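PDB 3NBM: PTS system, lactose-specific IIBC components from Streptococcus pneumoniae, which probably relays a phosphoryl group from the IIA component to incoming lactose, as the IIB domain of a phosphoenolpyruvate-dependent sugar phosphotransferase system. Local coordinates for residues Ile57-Gln62 and Ile81-Gly86; Lys5-Leu10 and Phe102-Tyr107; Gln21-Ile26 and Val37-Gly42; Leu10-Gly15 and Gly42-His47. All blocks are in the same frame, centred on the assembly; numbering follows the deposited sequence.

Contact 1: Ile57-Gln62 and Ile81-Gly86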
# COMPACT_ATOMS: atom_id res chain seq x y z
N ILE A 57 -3.16 2.66 -2.84
CA ILE A 57 -2.37 1.52 -3.32
C ILE A 57 -0.92 1.93 -3.21
O ILE A 57 -0.51 3.00 -3.67
CB ILE A 57 -2.76 1.09 -4.75
CG1 ILE A 57 -4.28 0.79 -4.78
CG2 ILE A 57 -1.92 -0.11 -5.18
CD1 ILE A 57 -4.84 0.43 -6.10
N ILE A 58 -0.14 1.06 -2.59
CA ILE A 58 1.30 1.25 -2.40
C ILE A 58 2.06 0.20 -3.21
O ILE A 58 1.84 -0.99 -3.07
CB ILE A 58 1.70 1.08 -0.90
CG1 ILE A 58 0.92 2.06 0.00
CG2 ILE A 58 3.24 1.24 -0.73
CD1 ILE A 58 1.01 1.76 1.49
N LEU A 59 2.93 0.68 -4.09
CA LEU A 59 3.80 -0.17 -4.89
C LEU A 59 5.08 -0.46 -4.09
O LEU A 59 5.77 0.47 -3.67
CB LEU A 59 4.14 0.50 -6.24
CG LEU A 59 2.95 0.73 -7.16
CD1 LEU A 59 3.39 1.60 -8.35
CD2 LEU A 59 2.40 -0.59 -7.64
N ALA A 60 5.39 -1.74 -3.92
CA ALA A 60 6.67 -2.16 -3.35
C ALA A 60 7.79 -1.82 -4.34
O ALA A 60 7.53 -1.57 -5.54
CB ALA A 60 6.66 -3.63 -3.07
N PRO A 61 9.05 -1.82 -3.89
CA PRO A 61 10.16 -1.37 -4.74
C PRO A 61 10.23 -2.06 -6.09
O PRO A 61 10.49 -1.41 -7.09
CB PRO A 61 11.38 -1.71 -3.87
CG PRO A 61 10.87 -1.46 -2.48
CD PRO A 61 9.47 -2.00 -2.49
N GLN A 62 9.96 -3.34 -6.12
CA GLN A 62 10.15 -4.11 -7.34
C GLN A 62 9.09 -3.94 -8.39
O GLN A 62 9.23 -4.46 -9.49
CB GLN A 62 10.38 -5.54 -7.01
CG GLN A 62 11.75 -5.68 -6.35
CD GLN A 62 11.84 -6.91 -5.54
OE1 GLN A 62 11.05 -7.11 -4.58
NE2 GLN A 62 12.83 -7.75 -5.88
N ILE A 81 -2.16 6.72 -5.14
CA ILE A 81 -1.11 5.76 -5.52
C ILE A 81 0.22 6.30 -5.03
O ILE A 81 0.54 7.46 -5.26
CB ILE A 81 -1.00 5.57 -7.07
CG1 ILE A 81 -2.35 5.23 -7.71
CG2 ILE A 81 0.06 4.56 -7.42
CD1 ILE A 81 -2.99 3.98 -7.24
N VAL A 82 1.02 5.43 -4.41
CA VAL A 82 2.36 5.81 -3.95
C VAL A 82 3.34 4.71 -4.32
O VAL A 82 3.03 3.54 -4.23
CB VAL A 82 2.43 6.13 -2.44
CG1 VAL A 82 1.32 7.08 -2.01
CG2 VAL A 82 2.39 4.91 -1.65
N ALA A 83 4.51 5.11 -4.79
CA ALA A 83 5.61 4.19 -5.08
C ALA A 83 6.69 4.32 -4.03
O ALA A 83 6.88 5.40 -3.49
CB ALA A 83 6.23 4.44 -6.46
N THR A 84 7.38 3.22 -3.77
CA THR A 84 8.43 3.19 -2.76
C THR A 84 9.77 2.77 -3.38
O THR A 84 9.84 2.18 -4.47
CB THR A 84 8.08 2.23 -1.61
OG1 THR A 84 7.98 0.89 -2.09
CG2 THR A 84 6.76 2.67 -0.92
N ARG A 85 10.82 3.08 -2.64
CA ARG A 85 12.17 2.65 -2.95
C ARG A 85 12.68 1.75 -1.82
O ARG A 85 12.12 1.73 -0.73
CB ARG A 85 13.03 3.88 -3.25
CG ARG A 85 12.66 4.56 -4.56
CD ARG A 85 13.21 5.98 -4.68
NE ARG A 85 13.01 6.49 -6.02
CZ ARG A 85 11.86 6.91 -6.53
NH1 ARG A 85 10.77 6.91 -5.79
NH2 ARG A 85 11.81 7.30 -7.80
N GLY A 86 13.74 1.00 -2.08
CA GLY A 86 14.14 -0.14 -1.22
C GLY A 86 14.39 0.17 0.24
O GLY A 86 13.81 -0.46 1.09
O HOH W 1 7.60 1.29 -6.00

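Contact 2: Lys5-Leu10 and Phe102-Tyr107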
# COMPACT_ATOMS: atom_id res chain seq x y z
N LYS A 5 -15.89 5.54 7.19
CA LYS A 5 -15.41 4.28 6.56
C LYS A 5 -13.96 3.98 6.95
O LYS A 5 -13.14 4.88 7.12
CB LYS A 5 -15.51 4.33 5.02
N GLU A 6 -13.67 2.70 7.09
CA GLU A 6 -12.30 2.24 7.27
C GLU A 6 -11.48 2.50 6.00
O GLU A 6 -11.95 2.22 4.92
CB GLU A 6 -12.32 0.76 7.59
CG GLU A 6 -10.96 0.16 7.86
CD GLU A 6 -11.05 -1.26 8.30
OE1 GLU A 6 -11.67 -2.07 7.59
OE2 GLU A 6 -10.40 -1.62 9.30
N LEU A 7 -10.28 3.02 6.17
CA LEU A 7 -9.35 3.22 5.07
C LEU A 7 -8.83 1.86 4.57
O LEU A 7 -8.36 1.05 5.37
CB LEU A 7 -8.18 4.09 5.52
CG LEU A 7 -7.25 4.56 4.41
CD1 LEU A 7 -7.95 5.55 3.48
CD2 LEU A 7 -5.99 5.19 5.01
N LYS A 8 -8.93 1.63 3.27
CA LYS A 8 -8.54 0.35 2.66
C LYS A 8 -7.27 0.56 1.84
O LYS A 8 -7.25 1.38 0.91
CB LYS A 8 -9.65 -0.19 1.77
CG LYS A 8 -11.03 -0.26 2.40
CD LYS A 8 -11.17 -1.22 3.50
CE LYS A 8 -12.65 -1.38 3.93
NZ LYS A 8 -12.87 -2.35 5.07
N VAL A 9 -6.22 -0.18 2.20
CA VAL A 9 -4.90 -0.07 1.59
C VAL A 9 -4.54 -1.41 0.93
O VAL A 9 -4.71 -2.46 1.52
CB VAL A 9 -3.83 0.29 2.63
CG1 VAL A 9 -2.46 0.48 1.97
CG2 VAL A 9 -4.26 1.53 3.41
N LEU A 10 -4.03 -1.34 -0.30
CA LEU A 10 -3.50 -2.50 -1.01
C LEU A 10 -2.04 -2.28 -1.31
O LEU A 10 -1.67 -1.26 -1.89
CB LEU A 10 -4.29 -2.74 -2.30
CG LEU A 10 -3.85 -3.93 -3.16
CD1 LEU A 10 -4.05 -5.26 -2.44
CD2 LEU A 10 -4.64 -3.92 -4.47
N PHE A 102 3.00 6.48 7.56
CA PHE A 102 3.18 6.57 6.12
C PHE A 102 1.84 6.50 5.39
O PHE A 102 1.58 7.28 4.48
CB PHE A 102 4.11 5.45 5.66
CG PHE A 102 4.36 5.43 4.18
CD1 PHE A 102 5.41 6.15 3.62
CD2 PHE A 102 3.57 4.67 3.34
CE1 PHE A 102 5.65 6.10 2.26
CE2 PHE A 102 3.82 4.64 1.99
CZ PHE A 102 4.87 5.34 1.47
N VAL A 103 1.00 5.55 5.77
CA VAL A 103 -0.32 5.42 5.15
C VAL A 103 -1.12 6.71 5.31
O VAL A 103 -1.62 7.29 4.34
CB VAL A 103 -1.09 4.22 5.73
CG1 VAL A 103 -2.59 4.32 5.41
CG2 VAL A 103 -0.48 2.90 5.24
N LEU A 104 -1.22 7.20 6.54
CA LEU A 104 -2.07 8.35 6.79
C LEU A 104 -1.49 9.62 6.14
O LEU A 104 -2.25 10.47 5.68
CB LEU A 104 -2.37 8.50 8.30
CG LEU A 104 -3.32 7.38 8.81
CD1 LEU A 104 -3.33 7.25 10.31
CD2 LEU A 104 -4.74 7.60 8.27
N GLU A 105 -0.17 9.74 6.09
CA GLU A 105 0.40 10.93 5.46
C GLU A 105 0.15 10.93 3.95
O GLU A 105 0.16 12.00 3.34
CB GLU A 105 1.88 11.12 5.83
CG GLU A 105 2.05 11.59 7.26
CD GLU A 105 3.48 11.59 7.79
OE1 GLU A 105 4.41 11.14 7.09
OE2 GLU A 105 3.63 12.07 8.94
N HIS A 106 -0.14 9.76 3.38
CA HIS A 106 -0.50 9.64 1.97
C HIS A 106 -1.98 9.51 1.69
O HIS A 106 -2.38 9.21 0.56
CB HIS A 106 0.26 8.48 1.35
CG HIS A 106 1.71 8.74 1.21
ND1 HIS A 106 2.61 8.51 2.23
CD2 HIS A 106 2.42 9.32 0.21
CE1 HIS A 106 3.81 8.89 1.84
NE2 HIS A 106 3.72 9.37 0.62
N TYR A 107 -2.80 9.79 2.70
CA TYR A 107 -4.22 9.85 2.51
C TYR A 107 -4.81 10.94 3.40
O TYR A 107 -5.53 10.68 4.36
CB TYR A 107 -4.87 8.49 2.79
CG TYR A 107 -6.19 8.40 2.09
CD1 TYR A 107 -6.25 7.99 0.77
CD2 TYR A 107 -7.36 8.84 2.69
CE1 TYR A 107 -7.43 7.95 0.08
CE2 TYR A 107 -8.57 8.79 2.00
CZ TYR A 107 -8.59 8.36 0.69
OH TYR A 107 -9.78 8.34 -0.01

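Contact 3: Gln21-Ile26 and Val37-Gly42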
# COMPACT_ATOMS: atom_id res chain seq x y z
N GLN A 21 4.79 -8.04 3.94
CA GLN A 21 5.59 -7.49 5.03
C GLN A 21 5.08 -6.09 5.40
O GLN A 21 4.95 -5.76 6.58
CB GLN A 21 7.07 -7.39 4.63
CG GLN A 21 7.70 -8.72 4.26
CD GLN A 21 8.45 -9.33 5.43
OE1 GLN A 21 8.23 -8.94 6.57
NE2 GLN A 21 9.31 -10.31 5.15
N LEU A 22 4.83 -5.26 4.40
CA LEU A 22 4.29 -3.93 4.67
C LEU A 22 2.83 -3.98 5.12
O LEU A 22 2.47 -3.28 6.07
CB LEU A 22 4.51 -2.97 3.50
CG LEU A 22 4.03 -1.54 3.78
CD1 LEU A 22 4.76 -0.93 4.98
CD2 LEU A 22 4.15 -0.62 2.57
N ALA A 23 2.00 -4.81 4.48
CA ALA A 23 0.60 -4.92 4.93
C ALA A 23 0.54 -5.32 6.41
O ALA A 23 -0.26 -4.77 7.17
CB ALA A 23 -0.18 -5.91 4.05
N ASN A 24 1.37 -6.29 6.79
CA ASN A 24 1.39 -6.71 8.19
C ASN A 24 1.79 -5.58 9.13
O ASN A 24 1.19 -5.41 10.20
CB ASN A 24 2.36 -7.87 8.41
CG ASN A 24 1.90 -9.16 7.77
OD1 ASN A 24 0.72 -9.34 7.46
ND2 ASN A 24 2.82 -10.09 7.60
N ALA A 25 2.81 -4.82 8.76
CA ALA A 25 3.27 -3.70 9.59
C ALA A 25 2.17 -2.65 9.73
O ALA A 25 1.94 -2.13 10.82
CB ALA A 25 4.58 -3.10 9.03
N ILE A 26 1.50 -2.32 8.62
CA ILE A 26 0.43 -1.34 8.65
C ILE A 26 -0.67 -1.82 9.58
O ILE A 26 -1.18 -1.06 10.43
CB ILE A 26 -0.15 -1.10 7.25
CG1 ILE A 26 0.88 -0.40 6.35
CG2 ILE A 26 -1.48 -0.32 7.35
CD1 ILE A 26 0.53 -0.44 4.86
N VAL A 37 -7.94 1.38 9.71
CA VAL A 37 -7.19 1.07 8.51
C VAL A 37 -7.05 -0.43 8.40
O VAL A 37 -6.80 -1.11 9.41
CB VAL A 37 -5.76 1.67 8.53
CG1 VAL A 37 -4.99 1.25 7.31
CG2 VAL A 37 -5.75 3.19 8.68
N ILE A 38 -7.25 -0.95 7.19
CA ILE A 38 -6.88 -2.34 6.87
C ILE A 38 -6.01 -2.33 5.61
O ILE A 38 -6.30 -1.61 4.65
CB ILE A 38 -8.13 -3.24 6.64
CG1 ILE A 38 -7.76 -4.68 6.30
CG2 ILE A 38 -9.04 -2.69 5.54
CD1 ILE A 38 -7.21 -5.40 7.37
N ALA A 39 -4.95 -3.12 5.65
CA ALA A 39 -4.07 -3.34 4.51
C ALA A 39 -4.10 -4.78 4.06
O ALA A 39 -3.99 -5.70 4.87
CB ALA A 39 -2.64 -2.94 4.85
N ASN A 40 -4.17 -4.95 2.75
CA ASN A 40 -3.99 -6.24 2.10
C ASN A 40 -2.79 -6.20 1.21
O ASN A 40 -2.28 -5.12 0.89
CB ASN A 40 -5.23 -6.63 1.31
CG ASN A 40 -6.40 -6.85 2.17
OD1 ASN A 40 -7.36 -6.11 2.09
ND2 ASN A 40 -6.33 -7.87 3.04
N SER A 41 -2.35 -7.38 0.80
CA SER A 41 -1.24 -7.53 -0.13
C SER A 41 -1.67 -8.34 -1.34
O SER A 41 -2.59 -9.15 -1.28
CB SER A 41 -0.04 -8.19 0.56
OG SER A 41 -0.34 -9.47 1.02
N GLY A 42 -0.98 -8.12 -2.43
CA GLY A 42 -1.25 -8.85 -3.64
C GLY A 42 -0.15 -8.69 -4.65
O GLY A 42 0.78 -7.89 -4.47

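Contact 4: Leu10-Gly15 and Gly42-His47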
# COMPACT_ATOMS: atom_id res chain seq x y z
N LEU A 10 -4.03 -1.34 -0.30
CA LEU A 10 -3.50 -2.50 -1.01
C LEU A 10 -2.04 -2.28 -1.31
O LEU A 10 -1.67 -1.26 -1.89
CB LEU A 10 -4.29 -2.74 -2.30
CG LEU A 10 -3.85 -3.93 -3.16
CD1 LEU A 10 -4.05 -5.26 -2.44
CD2 LEU A 10 -4.64 -3.92 -4.47
N VAL A 11 -1.19 -3.20 -0.85
CA VAL A 11 0.24 -3.18 -1.15
C VAL A 11 0.51 -4.23 -2.24
O VAL A 11 0.13 -5.38 -2.07
CB VAL A 11 1.12 -3.46 0.10
CG1 VAL A 11 2.60 -3.27 -0.23
CG2 VAL A 11 0.69 -2.62 1.29
N LEU A 12 1.16 -3.81 -3.33
CA LEU A 12 1.43 -4.70 -4.45
C LEU A 12 2.92 -4.93 -4.61
O LEU A 12 3.71 -4.00 -4.52
CB LEU A 12 0.86 -4.12 -5.76
CG LEU A 12 -0.67 -3.98 -5.80
CD1 LEU A 12 -1.10 -3.27 -7.10
CD2 LEU A 12 -1.37 -5.34 -5.61
N CYS A 13 3.29 -6.18 -4.87
CA CYS A 13 4.66 -6.51 -5.24
C CYS A 13 4.64 -7.31 -6.55
O CYS A 13 3.59 -7.42 -7.20
CB CYS A 13 5.41 -7.24 -4.11
SG CYS A 13 4.79 -8.85 -3.68
N ALA A 14 5.80 -7.84 -6.92
CA ALA A 14 5.95 -8.61 -8.13
C ALA A 14 5.78 -10.11 -7.88
O ALA A 14 6.06 -10.92 -8.77
CB ALA A 14 7.32 -8.32 -8.80
N GLY A 15 5.30 -10.48 -6.71
CA GLY A 15 5.01 -11.86 -6.35
C GLY A 15 5.99 -12.53 -5.42
O GLY A 15 5.85 -13.71 -5.14
N GLY A 42 -0.98 -8.12 -2.43
CA GLY A 42 -1.25 -8.85 -3.64
C GLY A 42 -0.15 -8.69 -4.65
O GLY A 42 0.78 -7.89 -4.47
N ALA A 43 -0.26 -9.44 -5.75
CA ALA A 43 0.66 -9.34 -6.87
C ALA A 43 0.15 -8.34 -7.91
O ALA A 43 -1.03 -8.34 -8.26
CB ALA A 43 0.84 -10.72 -7.56
N TYR A 44 1.05 -7.50 -8.42
CA TYR A 44 0.71 -6.60 -9.52
C TYR A 44 0.32 -7.44 -10.72
O TYR A 44 1.07 -8.31 -11.16
CB TYR A 44 1.89 -5.67 -9.83
CG TYR A 44 1.51 -4.50 -10.72
CD1 TYR A 44 1.40 -4.61 -12.10
CD2 TYR A 44 1.16 -3.29 -10.16
CE1 TYR A 44 0.97 -3.54 -12.88
CE2 TYR A 44 0.76 -2.24 -10.92
CZ TYR A 44 0.64 -2.36 -12.28
OH TYR A 44 0.19 -1.27 -13.02
N GLY A 45 -0.85 -7.17 -11.26
CA GLY A 45 -1.44 -7.97 -12.32
C GLY A 45 -2.70 -8.72 -11.92
O GLY A 45 -3.48 -9.10 -12.79
N ALA A 46 -2.91 -8.93 -10.61
CA ALA A 46 -4.15 -9.51 -10.08
C ALA A 46 -5.09 -8.43 -9.57
O ALA A 46 -6.13 -8.74 -9.01
CB ALA A 46 -3.86 -10.52 -8.96
N HIS A 47 -4.75 -7.16 -9.82
CA HIS A 47 -5.40 -6.04 -9.15
C HIS A 47 -6.38 -5.25 -10.01
O HIS A 47 -7.04 -4.35 -9.51
CB HIS A 47 -4.35 -5.08 -8.62
CG HIS A 47 -3.63 -4.38 -9.71
ND1 HIS A 47 -2.71 -5.00 -10.53
CD2 HIS A 47 -3.82 -3.14 -10.22
CE1 HIS A 47 -2.32 -4.14 -11.45
NE2 HIS A 47 -2.98 -3.01 -11.28

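Contact 1: Ile57-Gln62 and Ile81-Gly86
Residues I57-L59 and I81-A83 form adjacent parallel strands whose short axes come within 4.8 Å at an angle of 18°, with I57 beside I81, I58 beside V82 and L59 beside A83. Two backbone hydrogen bonds build the ladder, V82 N to I57 O (3.0 Å) and L59 N to V82 O (2.9 Å), and each accepting oxygen also takes a CA-H...O contact, from I81 and I58 respectively. Beyond the strands T84 takes over the pairing: its OG1, placed between the backbone N and the carbonyl carbon (chi1 63°), donates to a lone pair of L59 O in the carbonyl plane at 2.7 Å, and T84 N adds a weak bond to the same oxygen. T84 CG2, anti to the carbonyl carbon, lies 3.8 Å from I58 CG2. A water that accepts from T84 N also lies 2.9 Å from A60 O. The strands belong to the beta-alpha-beta unit formed by strand 56-59, helix 67-74 and strand 80-83, the last being an outermost strand of the four-stranded parallel sheet. On the sheet face covered by helix 67-74, I57 and I81 lie side by side; with chi2 at -61°, I81 CD1 comes to 3.8 Å from I57 CB, and M70 packs on both I57 and L59. On the face bearing I58 and V82, L22 and I26 of helix 18-33 pack against I58. P61 CG rests 3.7 Å from G86 CA; R85, at the N-cap position before helix 86-93, donates its backbone N-H to E88 OE1.

Contact 2: Lys5-Leu10 and Phe102-Tyr107
The phenol ring of Y107 carries L7 CD1 over one face, 3.6 Å from the ring centroid and 18° off the normal, a CH-pi contact displaced toward the CD2 side of the rim, where L7 CD1 and Y107 CD2 are 3.4 Å apart. A second pair of flat groups lies within 102-107: H106 CE1 sits above one face of the F102 ring, offset toward its rim. The imidazole is fixed there by H106 ND1, which donates to F102 O at 2.8 Å with the acceptor in the ring plane, at the helix C-terminal end. Helix 96-105, the last of this alpha/beta fold, here packs on the start of strand 7-13, an interior strand of the parallel sheet. The two methyls of L7 divide the work: while CD1 lies on Y107, CD2 packs against V103 CG1 at 3.5 Å, the two side chains pointing in opposite directions, and meets L104 CD2 more loosely. V103 CG1, anti to the backbone N (chi1 163°), also touches V9 CG2 at 3.8 Å, the two valines crossing obliquely. L56 on the neighbouring strand 56-59 lies against V103, V37 on strand 37-43 against L7 and V9, and Y107 reaches Q80.

Contact 3: Gln21-Ile26 and Val37-Gly42
A23 and A39 bring helix 18-33 down onto strand 37-43 through small apolar groups, their CB atoms 3.9 Å apart. A39 CB also lies 3.8 Å from A23 O, and the two CA atoms are just 4.9 Å from each other, an approach that two alanines permit. A23 CB continues over the strand backbone, coming to 3.9 Å from N40 C, and touches S41 CB at 4.2 Å; the S41 side chain also packs on S19 and A20 near the helix start. The branched residues extend the apolar seam. I26 CG2, anti to the backbone N (chi1 -68° sets CG1 beside that nitrogen instead), reaches A39 CB and V37 CG1, at 3.8 Å from each; the I26 and V37 side chains cross at about a right angle. Polar links come from beyond the two segments: N27 OD1 of the same helix accepts from A39 N, and N40, whose CB points away from the helix, is bound through OD1 to Y54 OH. The helix and strand run almost antiparallel, at 170° with their short axes 7.1 Å apart, as the connection of a beta-alpha-beta unit places them. Strand 7-13, which precedes the helix, lies next to 37-43 in the sheet, so V37 touches L7 and V9. L22 touches V11; A99 and V103 of helix 96-105 pack against I26, and Y89 and L92 of helix 86-93 against L22.

Contact 4: Leu10-Gly15 and Gly42-His47
G42 O has three partners: C13 N donates to it at 3.1 Å, L12 CA-H leans on it, and S19 OG of helix 18-33 adds a weak hydrogen bond. It lies in the parallel pairing of strands 7-13 and 37-43, which with helix 18-33 make the first beta-alpha-beta unit of the fold. G42 N to V11 O (3.0 Å) precedes this bond along the ladder, and Y44 N to C13 O (2.8 Å, N-H...O 174°) follows it where both strands end. C13 is the single cysteine of the chain and ends its strand just ahead of helix 18-33, consistent with the phosphorylated cysteine and phosphate-binding loop of lactose and cellobiose IIB proteins. Its SG, held between the backbone N and the carbonyl carbon (chi1 65°), turns back to accept from G15 N at 3.5 Å. On the sheet face bearing L12, the leucine CD2 packs on the G42 backbone, 3.5 Å from G42 O. Its CD1 lies over one face of the H47 imidazole, offset toward the rim and 4.1 Å from the ring centroid in a CH-pi contact, and also touches Y44 CD2 obliquely at 3.8 Å. M70 of helix 67-74 joins L12, Y44 and H47 here, and Y66 stacks on Y44. A type II turn from A43 to A46 brings H47 back over Y44: H47 ND1 accepts from G45 N in the ring plane, and H47 CE1 stands 3.4 Å above the centre of the Y44 ring.

How the contacts relate
Strand 7-13 supplies a segment to contacts 2 and 4 and pairs with strands of contacts 1 and 3. Its N-terminal half enters contact 2 and its C-terminal half contact 4, whose centres are about 17 Å apart on opposite sides of the chain centre and which share L10. Probable hydrogen bonds I58 N to L10 O and A60 N to L12 O, both 2.9 Å, tie this strand to contact 1, while N40 O, 2.8 Å from V11 N, links contacts 3 and 4, which share G42. Contact 2 encloses the others along the chain. Contacts 1 and 3 meet where I58 CG2 lies 3.9 Å from L22 CD2. The presumed phosphorylation site, C13, belongs to contact 4, centred about 11 Å from the centre of contact 1.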